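Local coordinates for protein branched-chain amino acid aminotransferase (Thermoproteus uzoniensis 768-20, PDB 6THQ) that probably transfers amino groups between leucine, isoleucine or valine and 2-oxoglutarate, using pyridoxal 5'-phosphate as cofactor, at residues 40-45 / 65-70; 72-77 / 159-164; 150-155 / 167-172. One frame throughout, in Å; residues are numbered along the deposited sequence. Where two conformers were deposited one is given.

Overall arrangement
The three contacts show a cofactor site built from a salt bridge, apolar packing and a hydrogen-bonded amide. Contact 1 and contact 2 share helix 60-74, and their centres are about 6 Å apart; they are joined by a probable hydrogen bond from Lys162 O to Phe43 N (3.1 Å) and another from Thr164 N to Gly41 O (2.9 Å). Contact 3 lies farther off, its centre about 17 Å from that of contact 1 and about 14 Å from that of contact 2. Even so, the edge-to-face rings of Phe43 and Tyr167 touch. Contact 1 brings Arg66 to the cofactor phosphate, contact 2 Lys162 to the C4A side and contact 3 Tyr167 to O3.

Contact 1 (40-45 / 65-70); sequences FGVFEG and ERLLRS. With PLP (pyridoxal-5'-phosphate), chain D; PY5 (2-[O-phosphonopyridoxyl]-amino-pentanoic acid), chain E.
Glu44 and Arg66 meet in a side-on salt bridge, each carboxylate oxygen paired with its own nitrogen. Arg66 NE points almost straight at Glu44 OE2 (2.8 Å, N-H...O 174°) and Arg66 NH2 reaches Glu44 OE1, also at 2.8 Å. Both oxygens use their syn lone pairs, and the two planes lie only 20° apart. A bend at chi3 (71°) turns the otherwise extended arginine chain so that the rest of its edge faces the cofactor: NH1 donates to PLP O3P at 2.6 Å, or to PY5 O3P at 2.7 Å, these two ligands overlapping in one site. NH1 also bonds Glu221 O, and NH2 reaches O3P only weakly. Glu44 thus acts from the second shell, fixing the rotation of a phosphate-binding guanidinium, and His63 holds its OE1 as well.

Beside the ion pair the packing is close and apolar. Leu67 CD1 lies 3.7 Å from Glu44 CG and 3.9 Å from Val42 CG2, while Val42 CG1 rests on Ser70 CB at 3.7 Å. Where polar atoms are buried, a water bridges them, donating to Phe43 O and Glu44 OE2 and accepting from Ser70 OG, which in turn receives the backbone N-H of Lys162.

The other side of the helix is more open to solvent: Glu65 and Leu68 point away from the strand and are partly exposed, and Arg69 is exposed. On the buried side, strand 42-50 bonds to strand 102-110 through Val42 with Ala108 and Glu44 with Pro106, helix 60-74 lies against it, and helix 82-96 adds Leu85 against Leu67.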
loop_
_atom_site.group_PDB
_atom_site.type_symbol
_atom_site.label_atom_id
_atom_site.label_comp_id
_atom_site.label_asym_id
_atom_site.label_seq_id
_atom_site.Cartn_x
_atom_site.Cartn_y
_atom_site.Cartn_z
ATOM N N PHE A 40 -4.036 -2.194 3.420
ATOM C CA PHE A 40 -4.329 -1.981 4.837
ATOM C C PHE A 40 -4.043 -3.241 5.667
ATOM O O PHE A 40 -4.925 -4.025 5.939
ATOM C CB PHE A 40 -5.764 -1.506 4.990
ATOM C CG PHE A 40 -6.151 -1.228 6.396
ATOM C CD1 PHE A 40 -5.726 -0.051 7.022
ATOM C CD2 PHE A 40 -6.995 -2.129 7.131
ATOM C CE1 PHE A 40 -6.132 0.245 8.336
ATOM C CE2 PHE A 40 -7.397 -1.807 8.420
ATOM C CZ PHE A 40 -6.967 -0.637 9.030
ATOM N N GLY A 41 -2.768 -3.439 5.986
ATOM C CA GLY A 41 -2.327 -4.426 6.969
ATOM C C GLY A 41 -0.962 -4.132 7.554
ATOM O O GLY A 41 -0.357 -3.130 7.229
ATOM N N VAL A 42 -0.467 -4.999 8.432
ATOM C CA VAL A 42 0.883 -4.816 9.023
ATOM C C VAL A 42 1.578 -6.163 8.955
ATOM O O VAL A 42 0.915 -7.173 8.904
ATOM C CB VAL A 42 0.874 -4.216 10.428
ATOM C CG1 VAL A 42 0.221 -2.820 10.409
ATOM C CG2 VAL A 42 0.150 -5.099 11.458
ATOM N N PHE A 43 2.898 -6.172 8.894
ATOM C CA PHE A 43 3.651 -7.399 8.892
ATOM C C PHE A 43 4.969 -7.290 9.716
ATOM O O PHE A 43 5.288 -6.233 10.255
ATOM C CB PHE A 43 3.958 -7.846 7.484
ATOM C CG PHE A 43 4.903 -6.950 6.746
ATOM C CD1 PHE A 43 4.451 -5.716 6.190
ATOM C CD2 PHE A 43 6.235 -7.324 6.545
ATOM C CE1 PHE A 43 5.335 -4.911 5.452
ATOM C CE2 PHE A 43 7.113 -6.529 5.810
ATOM C CZ PHE A 43 6.663 -5.323 5.275
ATOM N N GLU A 44 5.713 -8.398 9.826
ATOM C CA GLU A 44 6.975 -8.434 10.525
ATOM C C GLU A 44 7.958 -9.288 9.767
ATOM O O GLU A 44 7.603 -9.985 8.794
ATOM C CB GLU A 44 6.815 -8.941 11.978
ATOM C CG GLU A 44 6.495 -7.851 13.017
ATOM C CD GLU A 44 7.579 -6.759 13.071
ATOM O OE1 GLU A 44 8.759 -7.054 12.712
ATOM O OE2 GLU A 44 7.278 -5.602 13.450
ATOM N N GLY A 45 9.210 -9.206 10.194
ATOM C CA GLY A 45 10.313 -9.987 9.670
ATOM C C GLY A 45 11.092 -10.450 10.909
ATOM O O GLY A 45 11.565 -9.620 11.669
ATOM N N GLU A 65 5.660 -7.100 19.718
ATOM C CA GLU A 65 5.174 -5.851 20.236
ATOM C C GLU A 65 5.159 -4.750 19.153
ATOM O O GLU A 65 4.284 -3.893 19.201
ATOM C CB GLU A 65 6.003 -5.382 21.403
ATOM C CG GLU A 65 5.769 -6.186 22.639
ATOM C CD GLU A 65 6.720 -5.781 23.763
ATOM O OE1 GLU A 65 7.637 -4.907 23.564
ATOM O OE2 GLU A 65 6.557 -6.352 24.865
ATOM N N ARG A 66 6.119 -4.762 18.220
ATOM C CA ARG A 66 6.183 -3.799 17.140
ATOM C C ARG A 66 4.996 -4.052 16.190
ATOM O O ARG A 66 4.384 -3.090 15.691
ATOM C CB ARG A 66 7.506 -3.823 16.359
ATOM C CG ARG A 66 7.568 -2.666 15.326
ATOM C CD ARG A 66 8.932 -2.542 14.724
ATOM N NE ARG A 66 9.220 -3.663 13.802
ATOM C CZ ARG A 66 10.379 -3.876 13.169
ATOM N NH1 ARG A 66 11.407 -3.068 13.346
ATOM N NH2 ARG A 66 10.551 -4.934 12.381
ATOM N N LEU A 67 4.665 -5.323 15.967
ATOM C CA LEU A 67 3.545 -5.714 15.093
ATOM C C LEU A 67 2.329 -5.033 15.623
ATOM O O LEU A 67 1.578 -4.397 14.853
ATOM C CB LEU A 67 3.334 -7.249 15.032
ATOM C CG LEU A 67 2.254 -7.650 14.016
ATOM C CD1 LEU A 67 2.786 -7.792 12.621
ATOM C CD2 LEU A 67 1.605 -8.942 14.367
ATOM N N LEU A 68 2.150 -5.088 16.930
ATOM C CA LEU A 68 0.957 -4.486 17.533
ATOM C C LEU A 68 1.053 -2.969 17.554
ATOM O O LEU A 68 0.027 -2.332 17.467
ATOM C CB LEU A 68 0.685 -4.990 18.977
ATOM C CG LEU A 68 0.400 -6.496 19.040
ATOM C CD1 LEU A 68 0.336 -6.918 20.502
ATOM C CD2 LEU A 68 -0.837 -6.961 18.325
ATOM N N ARG A 69 2.260 -2.381 17.708
ATOM C CA ARG A 69 2.406 -0.906 17.610
ATOM C C ARG A 69 2.027 -0.436 16.180
ATOM O O ARG A 69 1.280 0.561 16.014
ATOM C CB ARG A 69 3.803 -0.416 18.013
ATOM C CG ARG A 69 3.940 -0.118 19.513
ATOM C CD ARG A 69 5.245 0.604 19.929
ATOM N NE ARG A 69 6.392 0.243 19.074
ATOM C CZ ARG A 69 7.267 -0.742 19.331
ATOM N NH1 ARG A 69 7.126 -1.485 20.429
ATOM N NH2 ARG A 69 8.277 -0.973 18.485
ATOM N N SER A 70 2.528 -1.161 15.162
ATOM C CA SER A 70 2.182 -0.898 13.805
ATOM C C SER A 70 0.663 -0.922 13.662
ATOM O O SER A 70 0.082 -0.027 13.036
ATOM C CB SER A 70 2.803 -1.944 12.913
ATOM O OG SER A 70 4.183 -1.702 12.861
HETATM N N1 PLP D . 13.317 -0.764 6.953
HETATM C C2 PLP D . 12.254 -1.327 6.341
HETATM C C2A PLP D . 11.594 -0.500 5.290
HETATM C C3 PLP D . 11.847 -2.731 6.667
HETATM O O3 PLP D . 10.800 -3.388 6.075
HETATM C C4 PLP D . 12.631 -3.444 7.720
HETATM C C4A PLP D . 12.250 -4.862 8.123
HETATM C C5 PLP D . 13.765 -2.675 8.318
HETATM C C6 PLP D . 14.041 -1.377 7.890
HETATM C C5A PLP D . 14.664 -3.268 9.380
HETATM O O4P PLP D . 13.936 -3.458 10.571
HETATM P P PLP D . 14.347 -4.714 11.467
HETATM O O1P PLP D . 14.225 -5.841 10.471
HETATM O O2P PLP D . 15.767 -4.458 11.878
HETATM O O3P PLP D . 13.327 -4.648 12.576
HETATM N N1 PY5 E . 13.773 -0.311 6.720
HETATM C C2 PY5 E . 12.941 -0.986 5.883
HETATM C C2A PY5 E . 12.281 -0.243 4.750
HETATM C C3 PY5 E . 12.783 -2.472 6.050
HETATM O O3 PY5 E . 12.001 -3.226 5.208
HETATM C C4 PY5 E . 13.523 -3.126 7.185
HETATM C C4A PY5 E . 13.438 -4.628 7.446
HETATM C C5 PY5 E . 14.361 -2.244 8.037
HETATM C C6 PY5 E . 14.420 -0.884 7.750
HETATM C C5A PY5 E . 15.127 -2.853 9.209
HETATM O O4P PY5 E . 14.184 -3.451 10.112
HETATM P P PY5 E . 14.552 -4.604 11.176
HETATM O O1P PY5 E . 14.459 -5.882 10.382
HETATM O O2P PY5 E . 15.985 -4.345 11.536
HETATM O O3P PY5 E . 13.518 -4.403 12.275
HETATM N N PY5 E . 12.162 -5.013 6.901
HETATM C CA PY5 E . 12.129 -6.153 6.019
HETATM C C PY5 E . 12.856 -7.211 6.833
HETATM O O PY5 E . 11.972 -7.857 7.388
HETATM C CB PY5 E . 12.479 -5.837 4.536
HETATM C CG PY5 E . 11.340 -6.261 3.598
HETATM C CD PY5 E . 11.627 -7.698 3.155
HETATM O OXT PY5 E . 14.106 -7.395 7.017
HETATM O O HOH W 1 5.114 -4.321 12.356
#

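Contact 2 (72-77 / 159-164); sequences KIIGLD and VMAKAT. With PY5 (2-[O-phosphonopyridoxyl]-amino-pentanoic acid), chain E; PLP (pyridoxal-5'-phosphate), chain D.
Ile73 and Ile74, in the last turn of helix 60-74, pack on the methyl groups of Ala161 and Ala163 in a purely apolar contact without a hydrogen bond across it. Ile73 shows the pattern when traced outward. Its CB lies 4.2 Å from Ala161 CB. The CG2 branch, set opposite the backbone N by the torsion that puts CG1 at -69°, comes closer to the same methyl, at 4.0 Å. CG1 serves as the spacer of the other branch, and the nearly extended next torsion (164°) sends CD1 along to Met160 CE at 4.2 Å; the methionine has two conformers, so this last touch is the less certain one. Ile73 is largely exposed, and its tip marks the outer margin of the contact.

Deeper in, Ile74 CG2 sits 3.9 Å from Ala163 CB and, more loosely, 4.4 Å from Ala161 CB, so that one methyl faces both alanines. Gly75, with positive phi, then closes the helix as the C-prime residue of a Schellman motif. Leu168 of the second subunit packs on Ala163, so this inner part also borders the dimer interface.

The chain makes an inverse gamma turn centred on Lys162; Ala161 and Ala163, before and after it, point to the helix, while the lysine side chain departs the other way. In the given conformer, one of two, Lys162 NZ lies 2.9 Å from PY5 O, a bond that is tentative because the same nitrogen comes implausibly near other ligand atoms. A lysine close to C4A is nevertheless characteristic of pyridoxal-phosphate enzymes, this class IV aminotransferase among them, consistent with Lys162 being the residue that forms the Schiff base with the cofactor.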
loop_
_atom_site.group_PDB
_atom_site.type_symbol
_atom_site.label_atom_id
_atom_site.label_comp_id
_atom_site.label_asym_id
_atom_site.label_seq_id
_atom_site.Cartn_x
_atom_site.Cartn_y
_atom_site.Cartn_z
ATOM N N LYS A 72 -1.688 -0.516 15.896
ATOM C CA LYS A 72 -2.296 0.593 16.586
ATOM C C LYS A 72 -2.080 1.898 15.757
ATOM O O LYS A 72 -2.950 2.755 15.686
ATOM C CB LYS A 72 -1.689 0.712 17.976
ATOM C CG LYS A 72 -2.350 1.800 18.827
ATOM C CD LYS A 72 -1.741 1.964 20.219
ATOM C CE LYS A 72 -2.512 3.110 20.902
ATOM N NZ LYS A 72 -2.299 3.196 22.359
ATOM N N ILE A 73 -0.890 2.072 15.193
ATOM C CA ILE A 73 -0.599 3.247 14.392
ATOM C C ILE A 73 -1.582 3.409 13.212
ATOM O O ILE A 73 -2.131 4.480 13.055
ATOM C CB ILE A 73 0.893 3.273 13.964
ATOM C CG1 ILE A 73 1.765 3.521 15.191
ATOM C CG2 ILE A 73 1.136 4.332 12.912
ATOM C CD1 ILE A 73 3.212 3.185 14.951
ATOM N N ILE A 74 -1.872 2.342 12.478
ATOM C CA ILE A 74 -2.695 2.460 11.261
ATOM C C ILE A 74 -4.170 2.249 11.554
ATOM O O ILE A 74 -4.965 2.351 10.666
ATOM C CB ILE A 74 -2.292 1.496 10.095
ATOM C CG1 ILE A 74 -2.688 0.022 10.344
ATOM C CG2 ILE A 74 -0.836 1.600 9.736
ATOM C CD1 ILE A 74 -2.512 -0.870 9.143
ATOM N N GLY A 75 -4.529 1.925 12.794
ATOM C CA GLY A 75 -5.934 1.677 13.164
ATOM C C GLY A 75 -6.449 0.255 12.856
ATOM O O GLY A 75 -7.633 0.078 12.600
ATOM N N LEU A 76 -5.566 -0.747 12.828
ATOM C CA LEU A 76 -5.971 -2.101 12.590
ATOM C C LEU A 76 -6.127 -2.787 13.958
ATOM O O LEU A 76 -5.251 -2.687 14.839
ATOM C CB LEU A 76 -4.893 -2.810 11.771
ATOM C CG LEU A 76 -4.996 -4.286 11.452
ATOM C CD1 LEU A 76 -6.160 -4.446 10.478
ATOM C CD2 LEU A 76 -3.712 -4.809 10.839
ATOM N N ASP A 77 -7.246 -3.478 14.148
ATOM C CA ASP A 77 -7.466 -4.187 15.388
ATOM C C ASP A 77 -6.912 -5.604 15.349
ATOM O O ASP A 77 -7.472 -6.455 14.625
ATOM C CB ASP A 77 -8.944 -4.217 15.762
ATOM C CG ASP A 77 -9.163 -4.744 17.176
ATOM O OD1 ASP A 77 -8.216 -5.180 17.897
ATOM O OD2 ASP A 77 -10.310 -4.684 17.611
ATOM N N VAL A 159 5.086 6.064 8.090
ATOM C CA VAL A 159 6.203 5.263 7.644
ATOM C C VAL A 159 6.887 4.565 8.805
ATOM O O VAL A 159 7.639 3.627 8.572
ATOM C CB VAL A 159 7.426 6.077 7.212
ATOM C CG1 VAL A 159 8.057 5.605 5.913
ATOM C CG2 VAL A 159 7.366 7.527 7.571
ATOM N N MET A 160 6.725 5.065 10.026
ATOM C CA MET A 160 7.352 4.370 11.168
ATOM C C MET A 160 6.706 2.927 11.351
ATOM O O MET A 160 7.372 2.035 11.852
ATOM C CB MET A 160 7.273 5.172 12.474
ATOM C CG MET A 160 8.440 4.859 13.442
ATOM S SD MET A 160 8.380 5.656 15.087
ATOM C CE MET A 160 7.070 4.688 15.848
ATOM N N ALA A 161 5.445 2.730 10.935
ATOM C CA ALA A 161 4.840 1.421 11.009
ATOM C C ALA A 161 5.289 0.477 9.872
ATOM O O ALA A 161 5.611 0.926 8.767
ATOM C CB ALA A 161 3.343 1.559 11.017
ATOM N N LYS A 162 5.348 -0.822 10.146
ATOM C CA LYS A 162 5.662 -1.786 9.076
ATOM C C LYS A 162 4.332 -2.144 8.476
ATOM O O LYS A 162 3.770 -3.223 8.758
ATOM C CB LYS A 162 6.472 -3.001 9.597
ATOM C CG LYS A 162 7.469 -3.557 8.592
ATOM C CD LYS A 162 8.387 -4.620 9.184
ATOM C CE LYS A 162 9.762 -4.701 8.526
ATOM N NZ LYS A 162 9.940 -5.823 7.563
ATOM N N ALA A 163 3.799 -1.204 7.696
ATOM C CA ALA A 163 2.422 -1.303 7.160
ATOM C C ALA A 163 2.534 -1.702 5.701
ATOM O O ALA A 163 3.366 -1.192 4.957
ATOM C CB ALA A 163 1.679 0.044 7.251
ATOM N N THR A 164 1.678 -2.612 5.262
ATOM C CA THR A 164 1.847 -3.201 3.944
ATOM C C THR A 164 1.796 -2.203 2.795
ATOM O O THR A 164 2.639 -2.240 1.921
ATOM C CB THR A 164 0.730 -4.236 3.734
ATOM O OG1 THR A 164 -0.512 -3.575 3.942
ATOM C CG2 THR A 164 0.863 -5.442 4.743
HETATM N N1 PY5 E . 13.773 -0.311 6.720
HETATM C C2 PY5 E . 12.941 -0.986 5.883
HETATM C C2A PY5 E . 12.281 -0.243 4.750
HETATM C C3 PY5 E . 12.783 -2.472 6.050
HETATM O O3 PY5 E . 12.001 -3.226 5.208
HETATM C C4 PY5 E . 13.523 -3.126 7.185
HETATM C C4A PY5 E . 13.438 -4.628 7.446
HETATM C C5 PY5 E . 14.361 -2.244 8.037
HETATM C C6 PY5 E . 14.420 -0.884 7.750
HETATM C C5A PY5 E . 15.127 -2.853 9.209
HETATM O O4P PY5 E . 14.184 -3.451 10.112
HETATM P P PY5 E . 14.552 -4.604 11.176
HETATM O O1P PY5 E . 14.459 -5.882 10.382
HETATM O O2P PY5 E . 15.985 -4.345 11.536
HETATM O O3P PY5 E . 13.518 -4.403 12.275
HETATM N N PY5 E . 12.162 -5.013 6.901
HETATM C CA PY5 E . 12.129 -6.153 6.019
HETATM C C PY5 E . 12.856 -7.211 6.833
HETATM O O PY5 E . 11.972 -7.857 7.388
HETATM C CB PY5 E . 12.479 -5.837 4.536
HETATM C CG PY5 E . 11.340 -6.261 3.598
HETATM C CD PY5 E . 11.627 -7.698 3.155
HETATM O OXT PY5 E . 14.106 -7.395 7.017
HETATM N N1 PLP D . 13.317 -0.764 6.953
HETATM C C2 PLP D . 12.254 -1.327 6.341
HETATM C C2A PLP D . 11.594 -0.500 5.290
HETATM C C3 PLP D . 11.847 -2.731 6.667
HETATM O O3 PLP D . 10.800 -3.388 6.075
HETATM C C4 PLP D . 12.631 -3.444 7.720
HETATM C C4A PLP D . 12.250 -4.862 8.123
HETATM C C5 PLP D . 13.765 -2.675 8.318
HETATM C C6 PLP D . 14.041 -1.377 7.890
HETATM C C5A PLP D . 14.664 -3.268 9.380
HETATM O O4P PLP D . 13.936 -3.458 10.571
HETATM P P PLP D . 14.347 -4.714 11.467
HETATM O O1P PLP D . 14.225 -5.841 10.471
HETATM O O2P PLP D . 15.767 -4.458 11.878
HETATM O O3P PLP D . 13.327 -4.648 12.576
#

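Contact 3 (150-155 / 167-172); sequences RRVHTS and YLNSIM. With PLP (pyridoxal-5'-phosphate), chain D; PY5 (2-[O-phosphonopyridoxyl]-amino-pentanoic acid), chain E.
A buried hydrogen-bonded contact, in which Asn169 near the start of helix 167-179 holds residues 150-152 of the preceding loop, joins these segments near the subunit interface. Asn169 CG stands opposite its backbone N (chi1 -178°), which extends the amide straight toward the loop. Its ND2 donates to Arg150 O at 2.9 Å, close to the amide plane, and has a second acceptor in Met156 O of the second subunit. Its OD1 receives two bonds of different geometry. Arg151 NH1 arrives in the carbonyl plane on a lone pair (3.0 Å), the guanidinium and amide planes only 6° apart; Val152 N, also at 3.0 Å, comes from above that plane. Both polar atoms of the buried amide are therefore satisfied.

Arg151 is held further by a salt bridge from NE to Glu196. Through a water it also reaches Ser170 OG, itself bonded to Ser198 O; this water lies 3.1 Å above the centre of the Tyr167 ring. Tyr167 OH meets PLP O3 at the ring's edge, but the modelled 2.3 Å makes the bond's details doubtful. A tyrosine at the cofactor's phenolic oxygen belongs to the pyridoxal-phosphate site of this class IV aminotransferase.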
loop_
_atom_site.group_PDB
_atom_site.type_symbol
_atom_site.label_atom_id
_atom_site.label_comp_id
_atom_site.label_asym_id
_atom_site.label_seq_id
_atom_site.Cartn_x
_atom_site.Cartn_y
_atom_site.Cartn_z
ATOM N N ARG A 150 11.610 9.158 -3.610
ATOM C CA ARG A 150 11.779 9.606 -2.239
ATOM C C ARG A 150 11.042 8.701 -1.284
ATOM O O ARG A 150 10.026 8.094 -1.654
ATOM C CB ARG A 150 11.294 11.064 -2.077
ATOM C CG ARG A 150 12.123 12.139 -2.848
ATOM C CD ARG A 150 13.622 12.193 -2.414
ATOM N NE ARG A 150 14.443 13.230 -3.048
ATOM C CZ ARG A 150 15.270 13.055 -4.096
ATOM N NH1 ARG A 150 15.380 11.887 -4.669
ATOM N NH2 ARG A 150 16.014 14.075 -4.570
ATOM N N ARG A 151 11.586 8.541 -0.067
ATOM C CA ARG A 151 10.871 7.785 0.918
ATOM C C ARG A 151 9.531 8.456 1.233
ATOM O O ARG A 151 9.492 9.690 1.435
ATOM C CB ARG A 151 11.685 7.761 2.219
ATOM C CG ARG A 151 11.089 6.792 3.249
ATOM C CD ARG A 151 11.385 5.363 2.805
ATOM N NE ARG A 151 11.211 4.461 3.909
ATOM C CZ ARG A 151 10.243 3.545 3.983
ATOM N NH1 ARG A 151 9.410 3.404 2.970
ATOM N NH2 ARG A 151 10.135 2.748 5.051
ATOM N N VAL A 152 8.474 7.674 1.433
ATOM C CA VAL A 152 7.191 8.304 1.690
ATOM C C VAL A 152 7.234 9.053 2.978
ATOM O O VAL A 152 7.843 8.603 3.979
ATOM C CB VAL A 152 6.018 7.315 1.995
ATOM C CG1 VAL A 152 4.947 7.324 0.998
ATOM C CG2 VAL A 152 6.415 5.970 2.417
ATOM N N HIS A 153 6.432 10.102 3.054
ATOM C CA HIS A 153 6.541 11.057 4.155
ATOM C C HIS A 153 5.464 10.861 5.187
ATOM O O HIS A 153 4.311 10.520 4.876
ATOM C CB HIS A 153 6.404 12.462 3.576
ATOM C CG HIS A 153 6.788 13.548 4.528
ATOM N ND1 HIS A 153 5.863 14.271 5.247
ATOM C CD2 HIS A 153 8.005 14.032 4.881
ATOM C CE1 HIS A 153 6.494 15.170 5.981
ATOM N NE2 HIS A 153 7.794 15.056 5.759
ATOM N N THR A 154 5.837 11.171 6.421
ATOM C CA THR A 154 5.011 10.953 7.616
ATOM C C THR A 154 3.653 11.697 7.538
ATOM O O THR A 154 2.606 11.267 8.108
ATOM C CB THR A 154 5.795 11.351 8.902
ATOM O OG1 THR A 154 4.973 11.130 10.031
ATOM C CG2 THR A 154 6.257 12.886 8.898
ATOM N N SER A 155 3.642 12.832 6.838
ATOM C CA SER A 155 2.404 13.629 6.769
ATOM C C SER A 155 1.387 12.981 5.846
ATOM O O SER A 155 0.237 13.414 5.796
ATOM C CB SER A 155 2.723 15.016 6.220
ATOM O OG SER A 155 3.172 14.849 4.859
ATOM N N TYR A 167 4.887 -0.227 1.485
ATOM C CA TYR A 167 5.966 -0.913 0.750
ATOM C C TYR A 167 5.967 -0.845 -0.760
ATOM O O TYR A 167 6.941 -1.284 -1.415
ATOM C CB TYR A 167 6.107 -2.340 1.246
ATOM C CG TYR A 167 6.863 -2.344 2.525
ATOM C CD1 TYR A 167 6.259 -1.907 3.681
ATOM C CD2 TYR A 167 8.228 -2.656 2.561
ATOM C CE1 TYR A 167 6.959 -1.790 4.881
ATOM C CE2 TYR A 167 8.965 -2.576 3.751
ATOM C CZ TYR A 167 8.313 -2.146 4.914
ATOM O OH TYR A 167 8.941 -2.020 6.122
ATOM N N LEU A 168 4.908 -0.313 -1.343
ATOM C CA LEU A 168 4.938 0.010 -2.777
ATOM C C LEU A 168 6.089 1.007 -3.033
ATOM O O LEU A 168 6.805 0.936 -4.042
ATOM C CB LEU A 168 3.574 0.592 -3.209
ATOM C CG LEU A 168 3.420 1.057 -4.654
ATOM C CD1 LEU A 168 3.735 -0.025 -5.680
ATOM C CD2 LEU A 168 1.991 1.581 -4.841
ATOM N N ASN A 169 6.284 1.919 -2.071
ATOM C CA ASN A 169 7.415 2.853 -2.063
ATOM C C ASN A 169 8.760 2.072 -2.065
ATOM O O ASN A 169 9.653 2.413 -2.852
ATOM C CB ASN A 169 7.287 3.735 -0.820
ATOM C CG ASN A 169 8.372 4.796 -0.679
ATOM O OD1 ASN A 169 8.983 4.912 0.393
ATOM N ND2 ASN A 169 8.548 5.656 -1.708
ATOM N N SER A 170 8.894 1.015 -1.242
ATOM C CA SER A 170 10.138 0.255 -1.205
ATOM C C SER A 170 10.326 -0.543 -2.458
ATOM O O SER A 170 11.482 -0.687 -2.979
ATOM C CB SER A 170 10.260 -0.660 0.015
ATOM O OG SER A 170 10.206 0.116 1.198
ATOM N N ILE A 171 9.213 -1.059 -2.978
ATOM C CA ILE A 171 9.283 -1.712 -4.292
ATOM C C ILE A 171 9.811 -0.825 -5.407
ATOM O O ILE A 171 10.733 -1.239 -6.124
ATOM C CB ILE A 171 7.980 -2.406 -4.655
ATOM C CG1 ILE A 171 7.916 -3.676 -3.807
ATOM C CG2 ILE A 171 8.023 -2.813 -6.112
ATOM C CD1 ILE A 171 6.555 -4.322 -3.790
ATOM N N MET A 172 9.258 0.385 -5.559
ATOM C CA MET A 172 9.733 1.272 -6.643
ATOM C C MET A 172 11.260 1.448 -6.445
ATOM O O MET A 172 12.038 1.364 -7.391
ATOM C CB MET A 172 9.077 2.661 -6.548
ATOM C CG MET A 172 7.543 2.737 -6.639
ATOM S SD MET A 172 6.870 2.265 -8.252
ATOM C CE MET A 172 6.591 0.580 -7.853
HETATM N N1 PLP D . 13.317 -0.764 6.953
HETATM C C2 PLP D . 12.254 -1.327 6.341
HETATM C C2A PLP D . 11.594 -0.500 5.290
HETATM C C3 PLP D . 11.847 -2.731 6.667
HETATM O O3 PLP D . 10.800 -3.388 6.075
HETATM C C4 PLP D . 12.631 -3.444 7.720
HETATM C C4A PLP D . 12.250 -4.862 8.123
HETATM C C5 PLP D . 13.765 -2.675 8.318
HETATM C C6 PLP D . 14.041 -1.377 7.890
HETATM C C5A PLP D . 14.664 -3.268 9.380
HETATM O O4P PLP D . 13.936 -3.458 10.571
HETATM P P PLP D . 14.347 -4.714 11.467
HETATM O O1P PLP D . 14.225 -5.841 10.471
HETATM O O2P PLP D . 15.767 -4.458 11.878
HETATM O O3P PLP D . 13.327 -4.648 12.576
HETATM N N1 PY5 E . 13.773 -0.311 6.720
HETATM C C2 PY5 E . 12.941 -0.986 5.883
HETATM C C2A PY5 E . 12.281 -0.243 4.750
HETATM C C3 PY5 E . 12.783 -2.472 6.050
HETATM O O3 PY5 E . 12.001 -3.226 5.208
HETATM C C4 PY5 E . 13.523 -3.126 7.185
HETATM C C4A PY5 E . 13.438 -4.628 7.446
HETATM C C5 PY5 E . 14.361 -2.244 8.037
HETATM C C6 PY5 E . 14.420 -0.884 7.750
HETATM C C5A PY5 E . 15.127 -2.853 9.209
HETATM O O4P PY5 E . 14.184 -3.451 10.112
HETATM P P PY5 E . 14.552 -4.604 11.176
HETATM O O1P PY5 E . 14.459 -5.882 10.382
HETATM O O2P PY5 E . 15.985 -4.345 11.536
HETATM O O3P PY5 E . 13.518 -4.403 12.275
HETATM N N PY5 E . 12.162 -5.013 6.901
HETATM C CA PY5 E . 12.129 -6.153 6.019
HETATM C C PY5 E . 12.856 -7.211 6.833
HETATM O O PY5 E . 11.972 -7.857 7.388
HETATM C CB PY5 E . 12.479 -5.837 4.536
HETATM C CG PY5 E . 11.340 -6.261 3.598
HETATM C CD PY5 E . 11.627 -7.698 3.155
HETATM O OXT PY5 E . 14.106 -7.395 7.017
HETATM O O HOH W 2 8.318 0.665 2.903
#